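Side-chain contacts in alginate lyase (Bacteroides ovatus, PDB 3NNB), which probably cleaves the polysaccharide alginate by beta-elimination, as alginate lyases do: residues 124-127 with 128-132; 176-179 with 180-183; 185-188 with 189-193; 193-196 with 197-201. All blocks are in the same frame, centred on the assembly; numbering follows the deposited sequence. Where two conformers were deposited one is given.

Interaction 1 (124-127 with 128-132); sequences AQKA and VDFLN
K126 and F130, one helical turn apart on helix 121-136, meet where the lysine's aliphatic chain reaches the phenylalanine ring at F130 CE2, with K126 CE standing off the ring plane. From CB the lysine chain sets off with CG opposite the backbone N (chi1 -177°), and K126 CG comes to 3.9 Å from F130 CE2. A bend at chi2 (84°) then turns the chain so that K126 CE makes the closer touch, 3.7 Å to F130 CE2. Beyond it, NZ leaves the pair and hydrogen-bonds the carbonyl oxygens of L41 and M43. The backbone beneath is regular: F130 N donates to K126 O at 3.0 Å, nearly straight at 168°. That same oxygen also lies near the ring plane at its edge, 3.3 Å from F130 CD2. On the outer side, water 1 joins the Q125 and D129 side chains by donating to Q125 OE1 and D129 OD2. Helix 98-118 packs against this part of the helix, L111 meeting K126 while A107 and V108 meet F130. Replacing F130 with an alanine would probably open a gap against helix 98-118 and leave the lysine methylenes freer to turn. The chemistry thus divides along the chain: carbon against ring at CG and CE, with the ammonium satisfied by carbonyls from outside the helix.

Interaction 2 (176-179 with 180-183); sequences DAMT and LMEN. With NA (sodium ion), chain B.
T179 O is approached from two directions. E182 N donates to it at 3.2 Å along a nearly straight N-H line (166°), but from well above the carbonyl plane, and water 3 lies 3.1 Å from T179 O. Water 3 also accepts from N183 N, tying the departing chain back to this turn. One residue earlier M181 N makes only weak bonds, split between A177 O and M178 O, whereas L180 N still makes a sound helical bond to D176 O. The hydrogen bonding therefore moves from i+4 to i+3 spacing here. Above it, T179 and E182 run side by side, pointing the same way. E182 CG stands opposite its own carbonyl carbon (chi1 -75°) and the rest of the chain is extended, which carries OE2 to 4.1 Å from T179 OG1. Water 2 spans that gap, donating to T179 OG1 at 2.8 Å and to E182 OE2 at 2.7 Å. OG1 also bonds I175 O, and E182 OE1 forms a salt bridge with K192. With an alanine at E182, the K192 ammonium is likely to lose its mate and water 2 one of its acceptors. On the buried side, M181 CE bends back to within 3.8 Å of M178 CA. The chain then leaves helix 171-180 for a sodium-binding loop built on main-chain carbonyls: E182 O coordinates the ion at 2.4 Å, joined by S184, F187 and three waters.

Interaction 3 (185-188 with 189-193); sequences KAFT and PKVKK. With NA (sodium ion), chain B.
T188 caps helix 189-208: its hydroxyl oxygen is the N-cap acceptor for V191 N, with T188 OG1 3.1 Å from that nitrogen and the N-H pointing almost straight at it (164°). The threonine's chi1 of 59° makes this possible, setting OG1 between its own backbone N and carbonyl carbon, where it can turn back over the first helical turn. V191 CG2 rests 3.3 Å from T188 OG1, and K192 N gives its hydrogen to T188 O at 3.0 Å, so one residue serves two of the helix's early amides. P189, which has no N-H to offer, starts the helix.

The other first-shell contact is a CH-pi one. V191 CG1 sits over the middle of the F187 ring, 3.9 Å from the ring centroid and only 8° off the normal. The two side chains cross at about a right angle, while K192 CA comes obliquely to 3.7 Å from F187 CE1. V128 and L131 of helix 121-136 also touch F187, so the loop packs against that helix.

Further out, F187 is the centre of an inverse gamma turn, and its carbonyl faces the sodium ion together with the carbonyls of E182 and S184. F187 O binds the metal at 2.4 Å; water 4, another ligand, donates a hydrogen to K185 O at 2.9 Å.

Interaction 4 (193-196 with 197-201); sequences KGMK and EWFTQ
Bends at chi2 and chi3 (-53° and -51°) fold the M195 side chain over, while F199 leaves the same helix with CG opposite its carbonyl carbon (chi1 -86°). The two therefore lie side by side, pointing the same way, and M195 CE touches F199 CE2 at 3.7 Å. M195 O lies in the ring plane at the edge, 3.3 Å from F199 CD2, and also accepts the F199 backbone N-H. One face of the F199 ring is taken by its neighbour W198, whose CE3 stands over the ring centre, 3.9 Å above the plane. W198 is held in turn by a hydrogen bond from NE1 to M142 O and by an edge-to-face meeting with F135. M174 and I175 of helix 171-180 pack on F199, and M178 of that helix packs on M195.

One residue along, K196 O takes two bonds from one residue: T200 N and T200 OG1 each reach it at 2.8 Å, from opposite faces of the carbonyl plane. The threonine hydroxyl thus doubles the normal helical bond and spends its proton inside the helix.

K193 and E197 cross on the outer surface. K193 CE comes to 3.3 Å from E197 OE2, but K193 NZ stays 4.3 Å from that oxygen, too far for a salt bridge, and a second E197 conformer makes the pairing tentative. The chemistry implies a two-sided helix: the selenomethionine methyl and the aromatic rings pack together on the inner side, while opposite charges, only loosely associated, face outward.

Overall arrangement
The four contacts come in sequence order and lie on the same side of the chain's centre, their centres about 10 to 16 Å apart. Interaction 1 is on helix 121-136; interaction 2 ends helix 171-180; interaction 3 starts helix 189-208 and interaction 4 continues it, sharing K193. L131 links all of them, touching M178, F187 and M195, while A127 packs on M181. Interactions 2 and 3 also share the sodium ion and three of its waters, and the E182-K192 salt bridge joins them. The loop between two successive helices is thus tied to metal and to a third helix in this largely helical alginate lyase.

Interaction 1 (124-127 with 128-132)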
# COMPACT_ATOMS: atom_id res chain seq x y z
N ALA A 124 11.41 -11.65 14.53
CA ALA A 124 10.59 -12.56 13.73
C ALA A 124 9.54 -13.27 14.59
O ALA A 124 8.40 -13.48 14.15
CB ALA A 124 11.44 -13.57 12.95
N GLN A 125 9.93 -13.64 15.83
CA GLN A 125 9.01 -14.30 16.76
C GLN A 125 7.84 -13.38 17.05
O GLN A 125 6.68 -13.82 17.08
CB GLN A 125 9.74 -14.73 18.05
CG GLN A 125 8.96 -15.65 18.98
CD GLN A 125 7.86 -14.94 19.79
OE1 GLN A 125 7.85 -13.69 19.98
NE2 GLN A 125 6.99 -15.75 20.34
N LYS A 126 8.10 -12.09 17.21
CA LYS A 126 6.99 -11.14 17.48
C LYS A 126 6.14 -10.94 16.25
O LYS A 126 4.91 -10.87 16.36
CB LYS A 126 7.48 -9.80 18.01
CG LYS A 126 6.41 -8.80 18.37
CD LYS A 126 5.84 -8.99 19.78
CE LYS A 126 4.64 -8.08 20.08
NZ LYS A 126 4.28 -8.01 21.55
N ALA A 127 6.76 -10.89 15.08
CA ALA A 127 5.99 -10.77 13.87
C ALA A 127 5.04 -11.93 13.67
O ALA A 127 3.89 -11.73 13.27
CB ALA A 127 6.92 -10.63 12.61
N VAL A 128 5.52 -13.14 13.93
CA VAL A 128 4.70 -14.35 13.81
C VAL A 128 3.53 -14.31 14.82
O VAL A 128 2.45 -14.80 14.50
CB VAL A 128 5.60 -15.63 13.89
CG1 VAL A 128 4.78 -16.91 13.97
CG2 VAL A 128 6.49 -15.69 12.65
N ASP A 129 3.75 -13.72 16.01
CA ASP A 129 2.69 -13.56 17.01
C ASP A 129 1.60 -12.64 16.44
O ASP A 129 0.43 -13.03 16.45
CB ASP A 129 3.30 -13.02 18.30
CG ASP A 129 2.35 -12.95 19.47
OD1 ASP A 129 1.28 -13.57 19.50
OD2 ASP A 129 2.81 -12.31 20.45
N PHE A 130 1.97 -11.49 15.88
CA PHE A 130 0.98 -10.64 15.20
C PHE A 130 0.23 -11.41 14.11
O PHE A 130 -0.96 -11.29 14.00
CB PHE A 130 1.65 -9.45 14.50
CG PHE A 130 1.94 -8.27 15.41
CD1 PHE A 130 0.93 -7.32 15.64
CD2 PHE A 130 3.22 -8.03 15.94
CE1 PHE A 130 1.17 -6.22 16.43
CE2 PHE A 130 3.46 -6.92 16.74
CZ PHE A 130 2.43 -6.02 17.00
N LEU A 131 0.95 -12.14 13.28
CA LEU A 131 0.32 -12.87 12.16
C LEU A 131 -0.63 -13.99 12.65
O LEU A 131 -1.69 -14.21 12.06
CB LEU A 131 1.38 -13.47 11.29
CG LEU A 131 2.20 -12.50 10.45
CD1 LEU A 131 3.40 -13.23 9.75
CD2 LEU A 131 1.35 -11.66 9.42
N ASN A 132 -0.20 -14.73 13.68
CA ASN A 132 -1.07 -15.75 14.29
C ASN A 132 -2.37 -15.13 14.78
O ASN A 132 -3.48 -15.61 14.45
CB ASN A 132 -0.39 -16.44 15.51
CG ASN A 132 0.65 -17.46 15.10
OD1 ASN A 132 0.55 -18.05 14.04
ND2 ASN A 132 1.61 -17.71 15.97
O HOH W 1 5.87 -12.25 21.04

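Interaction 2 (176-179 with 180-183)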
# COMPACT_ATOMS: atom_id res chain seq x y z
N ASP A 176 6.33 -8.93 1.26
CA ASP A 176 7.79 -8.87 1.11
C ASP A 176 8.49 -9.02 2.46
O ASP A 176 9.53 -9.73 2.56
CB ASP A 176 8.26 -7.61 0.40
CG ASP A 176 8.03 -7.65 -1.09
OD1 ASP A 176 7.61 -8.70 -1.64
OD2 ASP A 176 8.26 -6.61 -1.70
N ALA A 177 7.95 -8.40 3.49
CA ALA A 177 8.54 -8.52 4.85
C ALA A 177 8.44 -9.97 5.33
O ALA A 177 9.37 -10.47 5.97
CB ALA A 177 7.85 -7.56 5.81
N MSE A 178 7.33 -10.67 5.03
CA MSE A 178 7.21 -12.11 5.37
C MSE A 178 8.26 -12.95 4.63
O MSE A 178 8.95 -13.80 5.22
CB MSE A 178 5.80 -12.65 5.13
CG MSE A 178 4.76 -11.95 5.99
SE MSE A 178 3.06 -12.86 6.05
CE MSE A 178 2.60 -12.66 4.21
N THR A 179 8.42 -12.66 3.34
CA THR A 179 9.45 -13.33 2.54
C THR A 179 10.82 -13.19 3.17
O THR A 179 11.58 -14.18 3.26
CB THR A 179 9.42 -12.87 1.06
OG1 THR A 179 8.15 -13.18 0.48
CG2 THR A 179 10.55 -13.53 0.25
N LEU A 180 11.14 -11.98 3.60
CA LEU A 180 12.43 -11.62 4.23
C LEU A 180 12.69 -12.38 5.55
O LEU A 180 13.85 -12.56 5.94
CB LEU A 180 12.53 -10.11 4.41
CG LEU A 180 12.68 -9.24 3.18
CD1 LEU A 180 12.64 -7.78 3.58
CD2 LEU A 180 13.95 -9.59 2.37
N MSE A 181 11.62 -12.80 6.21
CA MSE A 181 11.65 -13.58 7.45
C MSE A 181 11.55 -15.09 7.34
O MSE A 181 11.56 -15.76 8.37
CB MSE A 181 10.42 -13.17 8.32
CG MSE A 181 10.61 -12.00 9.05
SE MSE A 181 8.98 -11.94 10.17
CE MSE A 181 7.68 -11.06 8.98
N GLU A 182 11.42 -15.62 6.13
CA GLU A 182 11.15 -17.04 5.95
C GLU A 182 12.25 -17.93 6.57
O GLU A 182 11.95 -19.02 7.06
CB GLU A 182 10.94 -17.38 4.46
CG GLU A 182 9.60 -16.92 3.98
CD GLU A 182 9.26 -17.37 2.58
OE1 GLU A 182 10.07 -18.11 1.98
OE2 GLU A 182 8.18 -16.99 2.09
N ASN A 183 13.49 -17.46 6.57
CA ASN A 183 14.59 -18.25 7.17
C ASN A 183 14.72 -18.06 8.68
O ASN A 183 15.58 -18.65 9.29
CB ASN A 183 15.94 -18.05 6.44
CG ASN A 183 16.54 -16.63 6.58
OD1 ASN A 183 15.99 -15.74 7.21
ND2 ASN A 183 17.69 -16.44 5.94
NA NA B . 11.72 -20.52 8.92
O HOH W 2 7.59 -15.78 -0.25
O HOH W 3 14.12 -15.34 4.55
O HOH W 4 11.28 -22.18 10.67
O HOH W 5 13.88 -21.54 8.63
O HOH W 6 11.23 -22.26 7.17

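Interaction 3 (185-188 with 189-193)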
# COMPACT_ATOMS: atom_id res chain seq x y z
N LYS A 185 13.62 -18.81 12.58
CA LYS A 185 13.09 -20.00 13.20
C LYS A 185 11.57 -19.93 13.44
O LYS A 185 10.87 -20.94 13.31
CB LYS A 185 13.82 -20.27 14.52
CG LYS A 185 15.33 -20.49 14.37
CD LYS A 185 15.97 -20.55 15.75
CE LYS A 185 17.31 -19.86 15.82
NZ LYS A 185 18.32 -20.69 15.12
N ALA A 186 11.07 -18.75 13.80
CA ALA A 186 9.65 -18.58 14.12
C ALA A 186 8.73 -18.74 12.91
O ALA A 186 7.60 -19.23 13.01
CB ALA A 186 9.38 -17.21 14.77
N PHE A 187 9.19 -18.25 11.75
CA PHE A 187 8.36 -18.27 10.55
C PHE A 187 8.56 -19.66 9.90
O PHE A 187 9.42 -19.83 9.02
CB PHE A 187 8.72 -17.13 9.58
CG PHE A 187 7.59 -16.78 8.59
CD1 PHE A 187 7.31 -17.57 7.51
CD2 PHE A 187 6.85 -15.62 8.77
CE1 PHE A 187 6.28 -17.25 6.65
CE2 PHE A 187 5.84 -15.29 7.92
CZ PHE A 187 5.53 -16.11 6.88
N THR A 188 7.77 -20.61 10.36
CA THR A 188 7.91 -22.02 10.04
C THR A 188 7.20 -22.36 8.74
O THR A 188 6.41 -21.57 8.21
CB THR A 188 7.27 -22.90 11.11
OG1 THR A 188 5.89 -22.56 11.20
CG2 THR A 188 7.96 -22.68 12.51
N PRO A 189 7.42 -23.57 8.25
CA PRO A 189 6.60 -24.03 7.11
C PRO A 189 5.08 -24.01 7.40
O PRO A 189 4.30 -23.70 6.51
CB PRO A 189 7.11 -25.45 6.85
CG PRO A 189 8.55 -25.39 7.32
CD PRO A 189 8.55 -24.48 8.54
N LYS A 190 4.67 -24.29 8.63
CA LYS A 190 3.25 -24.25 8.99
C LYS A 190 2.73 -22.81 8.92
O LYS A 190 1.63 -22.59 8.45
CB LYS A 190 3.02 -24.87 10.35
CG LYS A 190 1.58 -24.96 10.84
CD LYS A 190 1.52 -25.91 12.07
CE LYS A 190 0.11 -26.07 12.63
NZ LYS A 190 0.10 -26.55 14.07
N VAL A 191 3.50 -21.85 9.41
CA VAL A 191 3.08 -20.42 9.35
C VAL A 191 2.98 -19.97 7.88
O VAL A 191 1.99 -19.36 7.48
CB VAL A 191 4.04 -19.52 10.15
CG1 VAL A 191 3.72 -18.01 9.93
CG2 VAL A 191 3.94 -19.91 11.64
N LYS A 192 3.97 -20.34 7.08
CA LYS A 192 3.98 -19.97 5.69
C LYS A 192 2.77 -20.56 4.98
O LYS A 192 2.11 -19.90 4.22
CB LYS A 192 5.26 -20.46 5.04
CG LYS A 192 5.39 -19.98 3.59
CD LYS A 192 6.78 -20.32 3.00
CE LYS A 192 6.81 -19.88 1.53
NZ LYS A 192 8.12 -20.05 0.83
N LYS A 193 2.50 -21.84 5.23
CA LYS A 193 1.38 -22.50 4.60
C LYS A 193 0.06 -21.79 4.98
O LYS A 193 -0.84 -21.61 4.15
CB LYS A 193 1.34 -23.95 5.03
CG LYS A 193 0.23 -24.78 4.41
CD LYS A 193 0.33 -26.26 4.85
CE LYS A 193 -0.87 -27.08 4.36
NZ LYS A 193 -1.02 -28.31 5.16
NA NA B . 11.72 -20.52 8.92
O HOH W 4 11.28 -22.18 10.67
O HOH W 5 13.88 -21.54 8.63
O HOH W 6 11.23 -22.26 7.17

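Interaction 4 (193-196 with 197-201)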
# COMPACT_ATOMS: atom_id res chain seq x y z
N LYS A 193 2.50 -21.84 5.23
CA LYS A 193 1.38 -22.50 4.60
C LYS A 193 0.06 -21.79 4.98
O LYS A 193 -0.84 -21.61 4.15
CB LYS A 193 1.34 -23.95 5.03
CG LYS A 193 0.23 -24.78 4.41
CD LYS A 193 0.33 -26.26 4.85
CE LYS A 193 -0.87 -27.08 4.36
NZ LYS A 193 -1.02 -28.31 5.16
N GLY A 194 -0.10 -21.45 6.25
CA GLY A 194 -1.30 -20.78 6.72
C GLY A 194 -1.50 -19.42 6.07
O GLY A 194 -2.63 -19.07 5.67
N MSE A 195 -0.41 -18.67 5.95
CA MSE A 195 -0.47 -17.37 5.29
C MSE A 195 -0.79 -17.48 3.78
O MSE A 195 -1.60 -16.72 3.22
CB MSE A 195 0.83 -16.60 5.53
CG MSE A 195 1.01 -16.16 6.99
SE MSE A 195 -0.44 -15.17 7.77
CE MSE A 195 -0.65 -13.83 6.39
N LYS A 196 -0.14 -18.42 3.10
CA LYS A 196 -0.42 -18.62 1.67
C LYS A 196 -1.87 -19.08 1.48
O LYS A 196 -2.52 -18.68 0.51
CB LYS A 196 0.55 -19.63 1.07
CG LYS A 196 1.94 -19.06 0.95
CD LYS A 196 2.98 -20.09 0.48
CE LYS A 196 2.87 -20.41 -1.01
NZ LYS A 196 1.75 -21.34 -1.31
N GLU A 197 -2.39 -19.91 2.38
CA GLU A 197 -3.79 -20.37 2.30
C GLU A 197 -4.76 -19.21 2.51
O GLU A 197 -5.75 -19.10 1.80
CB GLU A 197 -4.07 -21.51 3.30
CG GLU A 197 -3.49 -22.86 2.82
CD GLU A 197 -3.72 -24.02 3.78
OE1 GLU A 197 -4.28 -23.81 4.87
OE2 GLU A 197 -3.35 -25.16 3.43
N TRP A 198 -4.46 -18.32 3.46
CA TRP A 198 -5.30 -17.12 3.65
C TRP A 198 -5.34 -16.26 2.39
O TRP A 198 -6.42 -15.89 1.91
CB TRP A 198 -4.81 -16.31 4.85
CG TRP A 198 -5.79 -15.26 5.30
CD1 TRP A 198 -6.69 -15.38 6.33
CD2 TRP A 198 -5.93 -13.92 4.81
NE1 TRP A 198 -7.40 -14.25 6.48
CE2 TRP A 198 -6.96 -13.32 5.57
CE3 TRP A 198 -5.29 -13.18 3.83
CZ2 TRP A 198 -7.37 -12.03 5.36
CZ3 TRP A 198 -5.70 -11.89 3.63
CH2 TRP A 198 -6.74 -11.33 4.40
N PHE A 199 -4.16 -15.97 1.81
CA PHE A 199 -4.10 -15.13 0.62
C PHE A 199 -4.72 -15.86 -0.57
O PHE A 199 -5.24 -15.23 -1.46
CB PHE A 199 -2.66 -14.66 0.34
CG PHE A 199 -2.30 -13.42 1.10
CD1 PHE A 199 -2.71 -12.16 0.63
CD2 PHE A 199 -1.64 -13.49 2.35
CE1 PHE A 199 -2.44 -11.03 1.34
CE2 PHE A 199 -1.39 -12.33 3.05
CZ PHE A 199 -1.79 -11.10 2.55
N THR A 200 -4.66 -17.19 -0.62
CA THR A 200 -5.28 -17.96 -1.73
C THR A 200 -6.78 -17.74 -1.67
O THR A 200 -7.41 -17.49 -2.70
CB THR A 200 -4.95 -19.46 -1.63
OG1 THR A 200 -3.54 -19.68 -1.84
CG2 THR A 200 -5.76 -20.25 -2.62
N GLN A 201 -7.36 -17.82 -0.46
CA GLN A 201 -8.77 -17.57 -0.26
C GLN A 201 -9.17 -16.15 -0.56
O GLN A 201 -10.19 -15.89 -1.19
CB GLN A 201 -9.20 -17.97 1.12
CG GLN A 201 -9.21 -19.46 1.32
CD GLN A 201 -9.65 -19.80 2.74
OE1 GLN A 201 -8.87 -19.77 3.66
NE2 GLN A 201 -10.92 -20.10 2.91
O HOH W 7 -0.50 -21.37 -2.22